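Local coordinates for protein 'Carboxyl esterase 2 (Tuber melanosporum Mel28, PDB 5MIF) that probably hydrolyses carboxylic esters, as a fungal carboxylesterase of the alpha/beta hydrolase fold that resembles archaeal enzymes, at residues Ala92-Pro97 with Gly140-Phe145; Pro159-Tyr164 with Ser200-Lys205; Pro181-Phe186 with Leu210-Val215. All blocks are in the same frame, centred on the assembly; numbering follows the deposited sequence.

How the interactions relate
The three contacts sample the central sheet of the alpha/beta hydrolase fold and the helices packed on it. Interaction 1 comes first along the chain and pairs strands 90-97 and 142-147. Interactions 2 and 3 follow with alternating segments: helix 158-173 against helix 191-206, and strand 184-189 beside strand 213-217. Interactions 1 and 3 share the sheet, their centres about 13 Å apart, whereas the centres of 1 and 2 lie about 19 Å apart. Interactions 2 and 3, also about 13 Å apart between centres, touch directly, Ser200 packing on Phe186 and Ser203 on Leu210, because helix 191-206 links the two strands of interaction 3. That helix follows strand 184-189 through what is probably the nucleophile elbow.

Interaction 1: residues Ala92-Pro97 with Gly140-Phe145; sequences AYLYKP and GAAVFF
Tyr95 and Phe145 lie side by side and point the same way on one face of an antiparallel strand pair, 90-97 with 142-147, in the central sheet of the alpha/beta hydrolase fold. Tyr95 sets its CG beside its own backbone N (chi1 -56°) and Phe145 sets its CG beside its own carbonyl carbon (chi1 -174°); with the two side chains running the same way, ring atom CE2 of Tyr95 comes to CB of Phe145 at 3.7 Å. Tyr93, next on this face, meets Phe145 more loosely, CD1 to CD1 at 4.4 Å, while Tyr95 CD2 packs on Val143 CG1. Helix 129-139 covers this side through Ile132 and Ile136, which suits large apolar surfaces.

The opposite face carries Leu94 and Phe144. Leu94 CD1 reaches the edge of the Phe144 ring, near its plane, and lies 4.3 Å from Ala142 CB. The far end of the same ring, CE1 and CZ, rests against Ala92 CB; this small methyl suits a place beside a broad aromatic.

Two pairs of backbone bonds hold the strands, Tyr93 with Phe145 and Tyr95 with Val143, the Tyr95 N to Val143 O bond measuring 2.7 Å. Gly140, with positive phi, makes the turn out of helix 129-139 that precedes strand 142-147, a conformation glycine adopts readily. Pro97 has no N-H to offer, and instead its ring carbon CD sits 3.6 Å from Ala141 O.

Interaction 2: residues Pro159-Tyr164 with Ser200-Lys205; sequences PNEQCY and SLLSIK
Tyr164 holds its CG anti to the backbone N (chi1 178°) and Leu202 holds its CG anti to the carbonyl carbon (chi1 -71°), and the phenol ring meets the leucine at its root, CD1 of Tyr164 lying 3.8 Å from Leu202 CB. The chain of Glu161 is bent, and the side chains of Glu161 and Leu202 cross at about a right angle. There OE2 of Glu161 lies 3.8 Å from Leu202 CD1 and is almost as close to CD2. Leucine suits this place because its CB lies by the ring while its branched methyls pack beside the Glu161 carboxylate, CD1 of Leu202 also standing 4.1 Å from Tyr164 CB.

The contact joins helices 158-173 and 191-206, two of the helices that flank the sheet of the alpha/beta hydrolase fold. Their short segments cross at -69° with axes 10.4 Å apart, a separation bridged by side chains. Ser203 brings OG to the edge of the Tyr164 ring, in its plane and 3.8 Å from CE1. That hydroxyl is hydrogen-bonded to Val199 O in its own helix, and Tyr164 OH is hydrogen-bonded to Thr208 OG1.

Arg206 forms a salt bridge to Glu161 OE2 and also a cation-pi contact with the Tyr164 ring. An alanine at Glu161 would probably leave Arg206 without its carboxylate mate and open a gap beside the two methyls of Leu202. Asn160 ND2 is hydrogen-bonded to Ser198 OG and Glu194 OE2 of the other helix.

Interaction 3: residues Pro181-Phe186 with Leu210-Val215; sequences PTNMGF and LPKFQV
The ring of Phe186 is overlapped on one face by Pro211, whose CG stands 3.6 Å from the ring centroid and 15° off the ring normal, a CH-pi contact. The two belong to a beta-alpha-beta unit of the alpha/beta hydrolase fold, in which helix 191-206 connects parallel neighbours 184-189 and 213-217. With CG beside its own backbone N (chi1 -79°), Phe186 places its ring where Pro211 lies over one face, and the two side chains cross at about a right angle. Proline suits the spot: its compact ring lays CB, CG and CD across the aromatic. Beyond this pair, Phe115 meets Phe186 edge-to-face, and Val199 and Ser200 of the connecting helix pack on it.

The backbone of Phe186 bonds to the residues on either side of Gln214, the register of a parallel pair: Phe186 N donates to Phe213 O at 2.9 Å, and Val215 N donates to Phe186 O at 2.8 Å. Just ahead of strand 213-217, Lys212 N donates to Met184 O at 2.7 Å. At Gly185 a CB would stand about 3.5 Å from Phe213 O, so the lack of a side chain suits the close CA-H...O approach of Gly185 CA to Phe213 O, 3.2 Å.

At the surface the extended chain of Lys212 runs back toward Asn183, its CE lying 3.4 Å from Thr182 O. Asp180 accepts a bond from Asn183 ND2, which helps to orient the amide. Lys212 NZ donates to Asn183 OD1 at 2.9 Å, standing 49° above the carbonyl plane.

Interaction 1: residues Ala92-Pro97 with Gly140-Phe145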
loop_
_atom_site.group_PDB
_atom_site.type_symbol
_atom_site.label_atom_id
_atom_site.label_comp_id
_atom_site.label_asym_id
_atom_site.label_seq_id
_atom_site.Cartn_x
_atom_site.Cartn_y
_atom_site.Cartn_z
ATOM N N ALA A 92 19.472 -16.510 17.590
ATOM C CA ALA A 92 19.109 -15.257 16.942
ATOM C C ALA A 92 20.254 -14.765 16.057
ATOM O O ALA A 92 21.431 -14.969 16.373
ATOM C CB ALA A 92 18.735 -14.200 17.992
ATOM N N TYR A 93 19.903 -14.140 14.938
ATOM C CA TYR A 93 20.893 -13.517 14.084
ATOM C C TYR A 93 20.701 -11.994 14.097
ATOM O O TYR A 93 19.622 -11.506 13.778
ATOM C CB TYR A 93 20.797 -14.051 12.654
ATOM C CG TYR A 93 21.003 -15.551 12.525
ATOM C CD1 TYR A 93 19.951 -16.441 12.734
ATOM C CD2 TYR A 93 22.258 -16.078 12.233
ATOM C CE1 TYR A 93 20.142 -17.826 12.630
ATOM C CE2 TYR A 93 22.459 -17.452 12.124
ATOM C CZ TYR A 93 21.402 -18.320 12.329
ATOM O OH TYR A 93 21.612 -19.678 12.221
ATOM N N LEU A 94 21.741 -11.239 14.440
ATOM C CA LEU A 94 21.648 -9.783 14.348
ATOM C C LEU A 94 22.285 -9.315 13.044
ATOM O O LEU A 94 23.490 -9.447 12.855
ATOM C CB LEU A 94 22.323 -9.099 15.535
ATOM C CG LEU A 94 22.254 -7.559 15.566
ATOM C CD1 LEU A 94 20.806 -7.089 15.718
ATOM C CD2 LEU A 94 23.122 -6.983 16.674
ATOM N N TYR A 95 21.468 -8.781 12.145
ATOM C CA TYR A 95 21.973 -8.261 10.881
ATOM C C TYR A 95 22.025 -6.739 10.908
ATOM O O TYR A 95 21.028 -6.097 11.241
ATOM C CB TYR A 95 21.111 -8.717 9.719
ATOM C CG TYR A 95 20.930 -10.214 9.587
ATOM C CD1 TYR A 95 21.993 -11.048 9.224
ATOM C CD2 TYR A 95 19.677 -10.784 9.759
ATOM C CE1 TYR A 95 21.797 -12.426 9.064
ATOM C CE2 TYR A 95 19.473 -12.136 9.612
ATOM C CZ TYR A 95 20.523 -12.956 9.266
ATOM O OH TYR A 95 20.260 -14.299 9.122
ATOM N N LYS A 96 23.187 -6.174 10.580
ATOM C CA LYS A 96 23.377 -4.715 10.556
ATOM C C LYS A 96 23.871 -4.206 9.210
ATOM O O LYS A 96 24.776 -4.788 8.628
ATOM C CB LYS A 96 24.373 -4.278 11.633
ATOM C CG LYS A 96 24.011 -4.682 13.036
ATOM C CD LYS A 96 24.856 -3.926 14.046
ATOM C CE LYS A 96 26.168 -4.656 14.261
ATOM N NZ LYS A 96 27.102 -3.879 15.101
ATOM N N PRO A 97 23.275 -3.119 8.707
ATOM C CA PRO A 97 23.822 -2.506 7.492
ATOM C C PRO A 97 25.266 -2.002 7.702
ATOM O O PRO A 97 25.668 -1.672 8.818
ATOM C CB PRO A 97 22.883 -1.328 7.241
ATOM C CG PRO A 97 22.354 -0.981 8.605
ATOM C CD PRO A 97 22.209 -2.302 9.316
ATOM N N GLY A 140 17.163 0.820 6.535
ATOM C CA GLY A 140 18.407 1.300 7.117
ATOM C C GLY A 140 18.591 0.845 8.559
ATOM O O GLY A 140 19.530 1.260 9.237
ATOM N N ALA A 141 17.707 -0.033 9.023
ATOM C CA ALA A 141 17.779 -0.529 10.388
ATOM C C ALA A 141 18.469 -1.889 10.454
ATOM O O ALA A 141 18.583 -2.599 9.446
ATOM C CB ALA A 141 16.385 -0.627 11.000
ATOM N N ALA A 142 18.902 -2.247 11.657
ATOM C CA ALA A 142 19.342 -3.609 11.935
ATOM C C ALA A 142 18.128 -4.536 11.985
ATOM O O ALA A 142 17.010 -4.093 12.292
ATOM C CB ALA A 142 20.109 -3.670 13.244
ATOM N N VAL A 143 18.356 -5.822 11.701
ATOM C CA VAL A 143 17.303 -6.836 11.800
ATOM C C VAL A 143 17.733 -7.909 12.810
ATOM O O VAL A 143 18.808 -8.508 12.688
ATOM C CB VAL A 143 17.006 -7.498 10.442
ATOM C CG1 VAL A 143 16.083 -8.712 10.630
ATOM C CG2 VAL A 143 16.383 -6.492 9.477
ATOM N N PHE A 144 16.891 -8.105 13.820
ATOM C CA PHE A 144 17.082 -9.106 14.860
ATOM C C PHE A 144 16.176 -10.264 14.490
ATOM O O PHE A 144 14.973 -10.252 14.772
ATOM C CB PHE A 144 16.744 -8.501 16.232
ATOM C CG PHE A 144 16.943 -9.427 17.406
ATOM C CD1 PHE A 144 18.216 -9.730 17.870
ATOM C CD2 PHE A 144 15.852 -9.924 18.095
ATOM C CE1 PHE A 144 18.392 -10.556 18.970
ATOM C CE2 PHE A 144 16.021 -10.747 19.195
ATOM C CZ PHE A 144 17.292 -11.069 19.631
ATOM N N PHE A 145 16.750 -11.242 13.802
ATOM C CA PHE A 145 15.978 -12.339 13.228
ATOM C C PHE A 145 15.977 -13.532 14.193
ATOM O O PHE A 145 17.023 -14.153 14.435
ATOM C CB PHE A 145 16.570 -12.723 11.870
ATOM C CG PHE A 145 15.780 -13.750 11.116
ATOM C CD1 PHE A 145 16.015 -15.109 11.313
ATOM C CD2 PHE A 145 14.837 -13.367 10.192
ATOM C CE1 PHE A 145 15.299 -16.070 10.606
ATOM C CE2 PHE A 145 14.108 -14.321 9.476
ATOM C CZ PHE A 145 14.345 -15.677 9.678
#

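Interaction 2: residues Pro159-Tyr164 with Ser200-Lys205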
loop_
_atom_site.group_PDB
_atom_site.type_symbol
_atom_site.label_atom_id
_atom_site.label_comp_id
_atom_site.label_asym_id
_atom_site.label_seq_id
_atom_site.Cartn_x
_atom_site.Cartn_y
_atom_site.Cartn_z
ATOM N N PRO A 159 7.355 -21.583 20.882
ATOM C CA PRO A 159 7.949 -20.607 19.951
ATOM C C PRO A 159 7.584 -19.151 20.318
ATOM O O PRO A 159 8.435 -18.254 20.197
ATOM C CB PRO A 159 7.369 -21.006 18.592
ATOM C CG PRO A 159 7.012 -22.496 18.751
ATOM C CD PRO A 159 6.520 -22.585 20.179
ATOM N N ASN A 160 6.350 -18.933 20.768
ATOM C CA ASN A 160 5.930 -17.626 21.248
ATOM C C ASN A 160 6.828 -17.114 22.370
ATOM O O ASN A 160 7.277 -15.964 22.346
ATOM C CB ASN A 160 4.487 -17.689 21.745
ATOM C CG ASN A 160 3.565 -18.374 20.749
ATOM O OD1 ASN A 160 3.748 -19.548 20.431
ATOM N ND2 ASN A 160 2.569 -17.649 20.262
ATOM N N GLU A 161 7.077 -17.972 23.359
ATOM C CA GLU A 161 7.872 -17.587 24.518
ATOM C C GLU A 161 9.347 -17.464 24.163
ATOM O O GLU A 161 10.066 -16.676 24.776
ATOM C CB GLU A 161 7.664 -18.567 25.673
ATOM C CG GLU A 161 6.234 -18.570 26.243
ATOM C CD GLU A 161 5.850 -17.282 26.973
ATOM O OE1 GLU A 161 6.732 -16.452 27.267
ATOM O OE2 GLU A 161 4.657 -17.113 27.294
ATOM N N GLN A 162 9.806 -18.251 23.192
ATOM C CA GLN A 162 11.172 -18.090 22.704
ATOM C C GLN A 162 11.335 -16.689 22.120
ATOM O O GLN A 162 12.289 -15.981 22.438
ATOM C CB GLN A 162 11.511 -19.130 21.631
ATOM C CG GLN A 162 11.804 -20.532 22.162
ATOM C CD GLN A 162 12.251 -21.476 21.063
ATOM O OE1 GLN A 162 11.638 -21.534 19.997
ATOM N NE2 GLN A 162 13.347 -22.192 21.304
ATOM N N CYS A 163 10.388 -16.307 21.263
ATOM C CA CYS A 163 10.405 -14.999 20.612
ATOM C C CYS A 163 10.311 -13.894 21.648
ATOM O O CYS A 163 11.051 -12.914 21.589
ATOM C CB CYS A 163 9.264 -14.883 19.615
ATOM S SG CYS A 163 9.488 -15.911 18.178
ATOM N N TYR A 164 9.399 -14.059 22.599
ATOM C CA TYR A 164 9.277 -13.092 23.677
ATOM C C TYR A 164 10.588 -12.986 24.449
ATOM O O TYR A 164 11.071 -11.878 24.686
ATOM C CB TYR A 164 8.121 -13.444 24.614
ATOM C CG TYR A 164 8.022 -12.483 25.769
ATOM C CD1 TYR A 164 7.403 -11.256 25.616
ATOM C CD2 TYR A 164 8.584 -12.787 27.003
ATOM C CE1 TYR A 164 7.320 -10.365 26.664
ATOM C CE2 TYR A 164 8.512 -11.909 28.057
ATOM C CZ TYR A 164 7.881 -10.694 27.885
ATOM O OH TYR A 164 7.811 -9.806 28.941
ATOM N N SER A 200 3.727 -8.989 21.176
ATOM C CA SER A 200 3.158 -7.694 21.562
ATOM C C SER A 200 2.190 -7.878 22.741
ATOM O O SER A 200 2.281 -7.175 23.742
ATOM C CB SER A 200 2.439 -7.030 20.374
ATOM O OG SER A 200 3.362 -6.537 19.400
ATOM N N LEU A 201 1.274 -8.832 22.616
ATOM C CA LEU A 201 0.277 -9.094 23.645
ATOM C C LEU A 201 0.928 -9.523 24.968
ATOM O O LEU A 201 0.530 -9.070 26.037
ATOM C CB LEU A 201 -0.716 -10.155 23.159
ATOM C CG LEU A 201 -1.807 -10.599 24.136
ATOM C CD1 LEU A 201 -2.673 -9.422 24.533
ATOM C CD2 LEU A 201 -2.651 -11.699 23.513
ATOM N N LEU A 202 1.943 -10.379 24.887
ATOM C CA LEU A 202 2.662 -10.823 26.074
ATOM C C LEU A 202 3.382 -9.635 26.728
ATOM O O LEU A 202 3.495 -9.565 27.952
ATOM C CB LEU A 202 3.653 -11.954 25.718
ATOM C CG LEU A 202 3.088 -13.339 25.343
ATOM C CD1 LEU A 202 4.160 -14.277 24.771
ATOM C CD2 LEU A 202 2.389 -14.006 26.539
ATOM N N SER A 203 3.892 -8.708 25.923
ATOM C CA SER A 203 4.533 -7.516 26.483
ATOM C C SER A 203 3.524 -6.676 27.271
ATOM O O SER A 203 3.842 -6.121 28.327
ATOM C CB SER A 203 5.166 -6.673 25.384
ATOM O OG SER A 203 6.065 -7.450 24.626
ATOM N N ILE A 204 2.303 -6.592 26.748
ATOM C CA ILE A 204 1.240 -5.845 27.409
ATOM C C ILE A 204 0.876 -6.523 28.735
ATOM O O ILE A 204 0.857 -5.877 29.777
ATOM C CB ILE A 204 0.015 -5.716 26.490
ATOM C CG1 ILE A 204 0.326 -4.707 25.374
ATOM C CG2 ILE A 204 -1.208 -5.275 27.281
ATOM C CD1 ILE A 204 -0.533 -4.841 24.142
ATOM N N LYS A 205 0.660 -7.835 28.700
ATOM C CA LYS A 205 0.378 -8.605 29.917
ATOM C C LYS A 205 1.457 -8.535 30.996
ATOM O O LYS A 205 1.142 -8.591 32.190
ATOM C CB LYS A 205 0.150 -10.075 29.567
ATOM C CG LYS A 205 -1.122 -10.315 28.799
ATOM C CD LYS A 205 -1.307 -11.790 28.436
ATOM C CE LYS A 205 -2.663 -11.972 27.793
ATOM N NZ LYS A 205 -3.406 -13.168 28.265
#

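Interaction 3: residues Pro181-Phe186 with Leu210-Val215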
loop_
_atom_site.group_PDB
_atom_site.type_symbol
_atom_site.label_atom_id
_atom_site.label_comp_id
_atom_site.label_asym_id
_atom_site.label_seq_id
_atom_site.Cartn_x
_atom_site.Cartn_y
_atom_site.Cartn_z
ATOM N N PRO A 181 17.631 -0.353 21.606
ATOM C CA PRO A 181 16.420 -1.086 21.989
ATOM C C PRO A 181 15.209 -0.185 22.209
ATOM O O PRO A 181 14.086 -0.680 22.207
ATOM C CB PRO A 181 16.825 -1.773 23.302
ATOM C CG PRO A 181 18.331 -1.815 23.265
ATOM C CD PRO A 181 18.724 -0.546 22.574
ATOM N N THR A 182 15.427 1.117 22.368
ATOM C CA THR A 182 14.317 2.051 22.511
ATOM C C THR A 182 13.787 2.494 21.155
ATOM O O THR A 182 12.779 3.186 21.076
ATOM C CB THR A 182 14.720 3.309 23.314
ATOM O OG1 THR A 182 15.475 4.192 22.473
ATOM C CG2 THR A 182 15.550 2.931 24.519
ATOM N N ASN A 183 14.465 2.104 20.084
ATOM C CA ASN A 183 13.934 2.331 18.750
ATOM C C ASN A 183 13.670 1.021 18.011
ATOM O O ASN A 183 14.297 0.737 16.985
ATOM C CB ASN A 183 14.880 3.205 17.937
ATOM C CG ASN A 183 14.385 4.617 17.823
ATOM O OD1 ASN A 183 13.371 4.878 17.170
ATOM N ND2 ASN A 183 15.076 5.546 18.489
ATOM N N MET A 184 12.702 0.254 18.505
ATOM C CA MET A 184 12.511 -1.114 18.029
ATOM C C MET A 184 11.252 -1.274 17.195
ATOM O O MET A 184 10.199 -0.744 17.541
ATOM C CB MET A 184 12.452 -2.077 19.224
ATOM C CG MET A 184 12.460 -3.562 18.851
ATOM S SD MET A 184 12.301 -4.644 20.288
ATOM C CE MET A 184 13.837 -4.300 21.123
ATOM N N GLY A 185 11.360 -2.037 16.111
ATOM C CA GLY A 185 10.185 -2.458 15.387
ATOM C C GLY A 185 9.967 -3.954 15.548
ATOM O O GLY A 185 10.904 -4.704 15.875
ATOM N N PHE A 186 8.717 -4.372 15.360
ATOM C CA PHE A 186 8.349 -5.774 15.177
ATOM C C PHE A 186 7.913 -5.984 13.738
ATOM O O PHE A 186 7.161 -5.174 13.190
ATOM C CB PHE A 186 7.184 -6.198 16.083
ATOM C CG PHE A 186 7.559 -6.489 17.502
ATOM C CD1 PHE A 186 8.843 -6.297 17.967
ATOM C CD2 PHE A 186 6.598 -6.976 18.379
ATOM C CE1 PHE A 186 9.156 -6.570 19.297
ATOM C CE2 PHE A 186 6.901 -7.249 19.692
ATOM C CZ PHE A 186 8.190 -7.053 20.153
ATOM N N LEU A 210 7.082 -2.359 24.527
ATOM C CA LEU A 210 6.528 -2.595 23.200
ATOM C C LEU A 210 7.389 -1.938 22.141
ATOM O O LEU A 210 8.092 -0.985 22.434
ATOM C CB LEU A 210 5.102 -2.040 23.106
ATOM C CG LEU A 210 3.971 -2.822 23.759
ATOM C CD1 LEU A 210 2.737 -1.936 23.822
ATOM C CD2 LEU A 210 3.695 -4.124 22.983
ATOM N N PRO A 211 7.320 -2.424 20.898
ATOM C CA PRO A 211 8.058 -1.730 19.838
ATOM C C PRO A 211 7.390 -0.407 19.475
ATOM O O PRO A 211 6.214 -0.238 19.788
ATOM C CB PRO A 211 7.995 -2.722 18.672
ATOM C CG PRO A 211 6.651 -3.394 18.864
ATOM C CD PRO A 211 6.529 -3.554 20.372
ATOM N N LYS A 212 8.110 0.499 18.816
ATOM C CA LYS A 212 7.520 1.760 18.367
ATOM C C LYS A 212 6.553 1.522 17.214
ATOM O O LYS A 212 5.615 2.290 16.990
ATOM C CB LYS A 212 8.606 2.746 17.938
ATOM C CG LYS A 212 9.007 3.750 19.006
ATOM C CD LYS A 212 10.023 4.734 18.447
ATOM C CE LYS A 212 10.739 5.497 19.548
ATOM N NZ LYS A 212 11.750 6.410 18.945
ATOM N N PHE A 213 6.791 0.449 16.473
ATOM C CA PHE A 213 6.061 0.207 15.246
ATOM C C PHE A 213 6.052 -1.283 14.922
ATOM O O PHE A 213 7.050 -1.972 15.119
ATOM C CB PHE A 213 6.681 1.025 14.103
ATOM C CG PHE A 213 5.905 0.964 12.830
ATOM C CD1 PHE A 213 4.611 1.457 12.765
ATOM C CD2 PHE A 213 6.486 0.456 11.677
ATOM C CE1 PHE A 213 3.889 1.408 11.586
ATOM C CE2 PHE A 213 5.777 0.412 10.482
ATOM C CZ PHE A 213 4.464 0.884 10.440
ATOM N N GLN A 214 4.918 -1.775 14.436
ATOM C CA GLN A 214 4.762 -3.199 14.161
ATOM C C GLN A 214 4.197 -3.393 12.767
ATOM O O GLN A 214 3.240 -2.714 12.384
ATOM C CB GLN A 214 3.847 -3.860 15.217
ATOM C CG GLN A 214 3.409 -5.302 14.898
ATOM C CD GLN A 214 2.584 -5.941 16.016
ATOM O OE1 GLN A 214 2.976 -6.968 16.589
ATOM N NE2 GLN A 214 1.425 -5.344 16.320
ATOM N N VAL A 215 4.797 -4.301 12.001
ATOM C CA VAL A 215 4.260 -4.657 10.698
ATOM C C VAL A 215 3.827 -6.140 10.674
ATOM O O VAL A 215 4.605 -7.033 11.010
ATOM C CB VAL A 215 5.267 -4.403 9.568
ATOM C CG1 VAL A 215 4.650 -4.836 8.265
ATOM C CG2 VAL A 215 5.643 -2.900 9.473
#